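Local coordinates for protein methyltransferase (Pectobacterium atrosepticum SCRI1043, PDB 2P7I) that probably acts as an S-adenosylmethionine-dependent methyltransferase, at residues K202-N206 and F207-Q211; A163-E166 and A167-A170. One frame throughout, in Å; residues are numbered along the deposited sequence.

Contact 1: residues K202-N206 and F207-Q211; sequences KALAN and FQWDQ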
loop_
_atom_site.group_PDB
_atom_site.type_symbol
_atom_site.label_atom_id
_atom_site.label_comp_id
_atom_site.label_asym_id
_atom_site.label_seq_id
_atom_site.Cartn_x
_atom_site.Cartn_y
_atom_site.Cartn_z
ATOM N N LYS B 202 -10.078 8.307 -0.297
ATOM C CA LYS B 202 -11.207 8.683 -1.188
ATOM C C LYS B 202 -11.487 7.543 -2.165
ATOM O O LYS B 202 -10.709 7.324 -3.088
ATOM C CB LYS B 202 -10.866 9.953 -1.985
ATOM C CG LYS B 202 -12.027 10.560 -2.790
ATOM C CD LYS B 202 -11.521 11.630 -3.737
ATOM C CE LYS B 202 -12.625 12.150 -4.613
ATOM N NZ LYS B 202 -12.075 13.147 -5.598
ATOM N N ALA B 203 -12.569 6.808 -1.935
ATOM C CA ALA B 203 -12.899 5.634 -2.761
ATOM C C ALA B 203 -14.056 5.879 -3.735
ATOM O O ALA B 203 -14.319 5.053 -4.608
ATOM C CB ALA B 203 -13.202 4.446 -1.873
ATOM N N LEU B 204 -14.707 7.024 -3.604
ATOM C CA LEU B 204 -15.822 7.413 -4.453
ATOM C C LEU B 204 -15.476 8.703 -5.145
ATOM O O LEU B 204 -14.712 9.494 -4.618
ATOM C CB LEU B 204 -17.051 7.660 -3.599
ATOM C CG LEU B 204 -17.683 6.467 -2.881
ATOM C CD1 LEU B 204 -18.584 6.948 -1.759
ATOM C CD2 LEU B 204 -18.454 5.602 -3.855
ATOM N N ALA B 205 -16.070 8.933 -6.310
ATOM C CA ALA B 205 -15.841 10.144 -7.062
ATOM C C ALA B 205 -16.731 11.247 -6.521
ATOM O O ALA B 205 -17.762 10.983 -5.901
ATOM C CB ALA B 205 -16.118 9.917 -8.510
ATOM N N ASN B 206 -16.335 12.485 -6.754
ATOM C CA ASN B 206 -17.123 13.628 -6.292
ATOM C C ASN B 206 -18.592 13.533 -6.642
ATOM O O ASN B 206 -19.454 13.759 -5.790
ATOM C CB ASN B 206 -16.566 14.921 -6.861
ATOM C CG ASN B 206 -15.343 15.385 -6.124
ATOM O OD1 ASN B 206 -14.478 14.595 -5.773
ATOM N ND2 ASN B 206 -15.267 16.673 -5.876
ATOM N N PHE B 207 -18.889 13.192 -7.889
ATOM C CA PHE B 207 -20.287 13.115 -8.295
ATOM C C PHE B 207 -21.042 12.137 -7.405
ATOM O O PHE B 207 -22.201 12.365 -7.076
ATOM C CB PHE B 207 -20.430 12.811 -9.793
ATOM C CG PHE B 207 -20.334 11.349 -10.169
ATOM C CD1 PHE B 207 -19.117 10.777 -10.499
ATOM C CD2 PHE B 207 -21.483 10.565 -10.261
ATOM C CE1 PHE B 207 -19.035 9.446 -10.871
ATOM C CE2 PHE B 207 -21.406 9.234 -10.636
ATOM C CZ PHE B 207 -20.178 8.674 -10.937
ATOM N N GLN B 208 -20.358 11.076 -6.964
ATOM C CA GLN B 208 -20.973 10.108 -6.071
ATOM C C GLN B 208 -21.102 10.654 -4.649
ATOM O O GLN B 208 -22.129 10.451 -4.006
ATOM C CB GLN B 208 -20.221 8.784 -6.108
ATOM C CG GLN B 208 -20.166 8.203 -7.511
ATOM C CD GLN B 208 -19.235 7.019 -7.643
ATOM O OE1 GLN B 208 -18.119 7.017 -7.106
ATOM N NE2 GLN B 208 -19.678 6.011 -8.381
ATOM N N TRP B 209 -20.071 11.350 -4.167
ATOM C CA TRP B 209 -20.109 11.965 -2.842
ATOM C C TRP B 209 -21.283 12.922 -2.728
ATOM O O TRP B 209 -22.009 12.898 -1.757
ATOM C CB TRP B 209 -18.811 12.731 -2.527
ATOM C CG TRP B 209 -17.660 11.857 -2.215
ATOM C CD1 TRP B 209 -16.569 11.669 -2.984
ATOM C CD2 TRP B 209 -17.471 11.057 -1.037
ATOM N NE1 TRP B 209 -15.703 10.795 -2.370
ATOM C CE2 TRP B 209 -16.235 10.402 -1.177
ATOM C CE3 TRP B 209 -18.220 10.844 0.117
ATOM C CZ2 TRP B 209 -15.729 9.521 -0.211
ATOM C CZ3 TRP B 209 -17.734 9.980 1.071
ATOM C CH2 TRP B 209 -16.499 9.324 0.907
ATOM N N ASP B 210 -21.464 13.754 -3.736
ATOM C CA ASP B 210 -22.454 14.805 -3.664
ATOM C C ASP B 210 -23.855 14.222 -3.584
ATOM O O ASP B 210 -24.716 14.789 -2.919
ATOM C CB ASP B 210 -22.308 15.765 -4.842
ATOM C CG ASP B 210 -20.951 16.488 -4.847
ATOM O OD1 ASP B 210 -20.296 16.616 -3.777
ATOM O OD2 ASP B 210 -20.536 16.927 -5.941
ATOM N N GLN B 211 -24.074 13.076 -4.222
ATOM C CA GLN B 211 -25.334 12.366 -4.081
ATOM C C GLN B 211 -25.438 11.683 -2.729
ATOM O O GLN B 211 -26.428 11.826 -2.047
ATOM C CB GLN B 211 -25.513 11.332 -5.188
ATOM C CG GLN B 211 -25.562 11.905 -6.608
ATOM C CD GLN B 211 -25.456 10.811 -7.660
ATOM O OE1 GLN B 211 -26.401 10.055 -7.868
ATOM N NE2 GLN B 211 -24.288 10.698 -8.302
HETATM O O HOH W 1 -18.051 17.828 -5.508
#

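Contact 2: residues A163-E166 and A167-A170; sequences AVTE and AEFA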
loop_
_atom_site.group_PDB
_atom_site.type_symbol
_atom_site.label_atom_id
_atom_site.label_comp_id
_atom_site.label_asym_id
_atom_site.label_seq_id
_atom_site.Cartn_x
_atom_site.Cartn_y
_atom_site.Cartn_z
ATOM N N ALA B 163 -2.942 11.257 -16.060
ATOM C CA ALA B 163 -3.531 11.912 -17.202
ATOM C C ALA B 163 -4.222 13.177 -16.737
ATOM O O ALA B 163 -4.647 13.305 -15.595
ATOM C CB ALA B 163 -4.570 10.989 -17.945
ATOM N N VAL B 164 -4.345 14.120 -17.657
ATOM C CA VAL B 164 -5.218 15.286 -17.449
ATOM C C VAL B 164 -6.389 15.088 -18.413
ATOM O O VAL B 164 -6.181 14.988 -19.628
ATOM C CB VAL B 164 -4.503 16.649 -17.764
ATOM C CG1 VAL B 164 -5.494 17.808 -17.591
ATOM C CG2 VAL B 164 -3.271 16.868 -16.900
ATOM N N THR B 165 -7.606 14.983 -17.891
ATOM C CA THR B 165 -8.759 14.733 -18.732
ATOM C C THR B 165 -9.150 16.027 -19.410
ATOM O O THR B 165 -8.632 17.096 -19.122
ATOM C CB THR B 165 -10.033 14.238 -17.984
ATOM O OG1 THR B 165 -10.568 15.287 -17.181
ATOM C CG2 THR B 165 -9.747 13.026 -17.083
ATOM N N GLU B 166 -10.065 15.908 -20.344
ATOM C CA GLU B 166 -10.598 17.056 -21.048
ATOM C C GLU B 166 -11.322 18.050 -20.153
ATOM O O GLU B 166 -11.104 19.251 -20.291
ATOM C CB GLU B 166 -11.559 16.565 -22.124
ATOM C CG GLU B 166 -10.875 15.831 -23.290
ATOM C CD GLU B 166 -10.315 16.790 -24.333
ATOM O OE1 GLU B 166 -9.335 17.494 -24.002
ATOM O OE2 GLU B 166 -10.872 16.855 -25.468
ATOM N N ALA B 167 -12.225 17.581 -19.297
ATOM C CA ALA B 167 -12.877 18.459 -18.327
ATOM C C ALA B 167 -11.834 19.168 -17.445
ATOM O O ALA B 167 -11.912 20.394 -17.230
ATOM C CB ALA B 167 -13.875 17.684 -17.446
ATOM N N GLU B 168 -10.851 18.401 -16.983
ATOM C CA GLU B 168 -9.800 18.929 -16.126
ATOM C C GLU B 168 -9.026 19.998 -16.843
ATOM O O GLU B 168 -8.791 21.096 -16.304
ATOM C CB GLU B 168 -8.865 17.813 -15.678
ATOM C CG GLU B 168 -9.507 16.993 -14.621
ATOM C CD GLU B 168 -8.851 15.643 -14.403
ATOM O OE1 GLU B 168 -7.861 15.284 -15.097
ATOM O OE2 GLU B 168 -9.390 14.928 -13.547
ATOM N N PHE B 169 -8.653 19.713 -18.071
ATOM C CA PHE B 169 -7.897 20.708 -18.804
ATOM C C PHE B 169 -8.705 21.998 -18.977
ATOM O O PHE B 169 -8.162 23.118 -18.880
ATOM C CB PHE B 169 -7.484 20.183 -20.152
ATOM C CG PHE B 169 -6.607 21.128 -20.898
ATOM C CD1 PHE B 169 -7.152 22.120 -21.663
ATOM C CD2 PHE B 169 -5.230 21.019 -20.826
ATOM C CE1 PHE B 169 -6.344 22.994 -22.360
ATOM C CE2 PHE B 169 -4.411 21.885 -21.514
ATOM C CZ PHE B 169 -4.968 22.875 -22.283
ATOM N N ALA B 170 -9.998 21.824 -19.210
ATOM C CA ALA B 170 -10.914 22.943 -19.410
ATOM C C ALA B 170 -10.974 23.792 -18.163
ATOM O O ALA B 170 -11.084 24.999 -18.226
ATOM C CB ALA B 170 -12.337 22.423 -19.755
#

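Contact 1: residues K202-N206 and F207-Q211
Trp209 folds back from the first turn of helix 206-212 over the loop that leads into it, and its indole lies against Leu204. Leu204 CB sits over one face of the five-membered ring, 3.9 Å from its centroid, in a CH-pi contact, and CD1 of the same leucine reaches the six-membered ring. NE1 of Trp209 makes a weak, bent hydrogen bond to Leu204 O (2.8 Å, 121° at the hydrogen), while the aliphatic part of Lys202 passes the indole edge at CG. Phe24 stacks on the indole and Phe200 meets it edge-to-face, so the ring joins the loop to helix 24-37 and strand 192-201.

On the polar side, Asn206 OD1 accepts from Lys202 NZ at 2.8 Å; the lysine has CG anti to its backbone N (chi1 -171°) and an extended chain beyond, which carries NZ to OD1. Asn206 ND2 gives a hydrogen to a water, which donates to Asp210 OD2 at 2.7 Å; OD1 of Asp210 takes Phe24 N.

Ala205 is the N-cap residue. Gln208 OE1 accepts from Ala205 N at 2.9 Å along a nearly straight N-H line (169°), but alanine has no side-chain acceptor, so only half a capping box is made. Gln208 NE2 bonds weakly to Ile217 O of the second subunit, holding the amide at both ends. A neutral amide thus takes Ala205 N, while Trp209 N closes on Ala205 O (2.9 Å) and Asp210 N on Asn206 O; the Asn206 amide, fixed in rotation by Lys202 and water, connects Lys202 to Asp210.

Contact 2: residues A163-E166 and A167-A170
Thr165 and Glu168 exchange hydrogen bonds across the first turn of helix 166-171, forming a capping box. Thr165 OG1 accepts from Glu168 N at 3.1 Å, and Thr165 N returns a bond to Glu168 OE1 at 2.8 Å that is practically straight (177°). This donor comes to OE1 from above the carboxylate plane.

The threonine torsion (chi1 69°) sets OG1 between its own backbone N and carbonyl carbon, turned to the helix start, and leaves CG2 beside OE1 at 3.5 Å. Glu168 comes back with its chain extended beyond CG, so that CG and CD pass close to OG1. Behind the box, Phe169 N and Ala170 N bond to Thr165 O and Glu166 O and begin the regular helical pattern. Val164 CG1 packs alongside Phe169 CB at 4.0 Å.

Further out, Arg149 NH1 forms a salt bridge with Glu168 OE2, the other oxygen of the carboxylate whose OE1 takes Thr165 N. Arg174 makes a cation-pi contact with the ring of Phe169 while Arg174 NH1 hydrogen-bonds to Phe169 O. Ala163 O accepts from Thr176 OG1. Through Arg149 the start of this short surface helix is tied to helix 147-154, and through Arg174 and Thr176 to the loop leading to helix 179-188.

In the fold
Contact 2 precedes contact 1 along the chain, separated from it by helix 179-188 and strand 192-201. Their centres lie about 18 Å apart and their nearest atoms about 9 Å, without touching. Both are helix starts in the part of the chain that follows strand 135-142 of the seven-stranded mixed sheet, whose order 3-2-1-4-5-7-6 is that of the Rossmann-like methyltransferase fold. Helix 147-154 is their common neighbour: Arg149 serves contact 2, and Ser148 bonds the backbone of Lys202 in contact 1. Contact 1 also borders a second subunit, through Leu218 and Tyr222 of that chain, whereas contact 2 meets no other subunit, so one helix start lies at a subunit boundary and the other on the monomer's own surface.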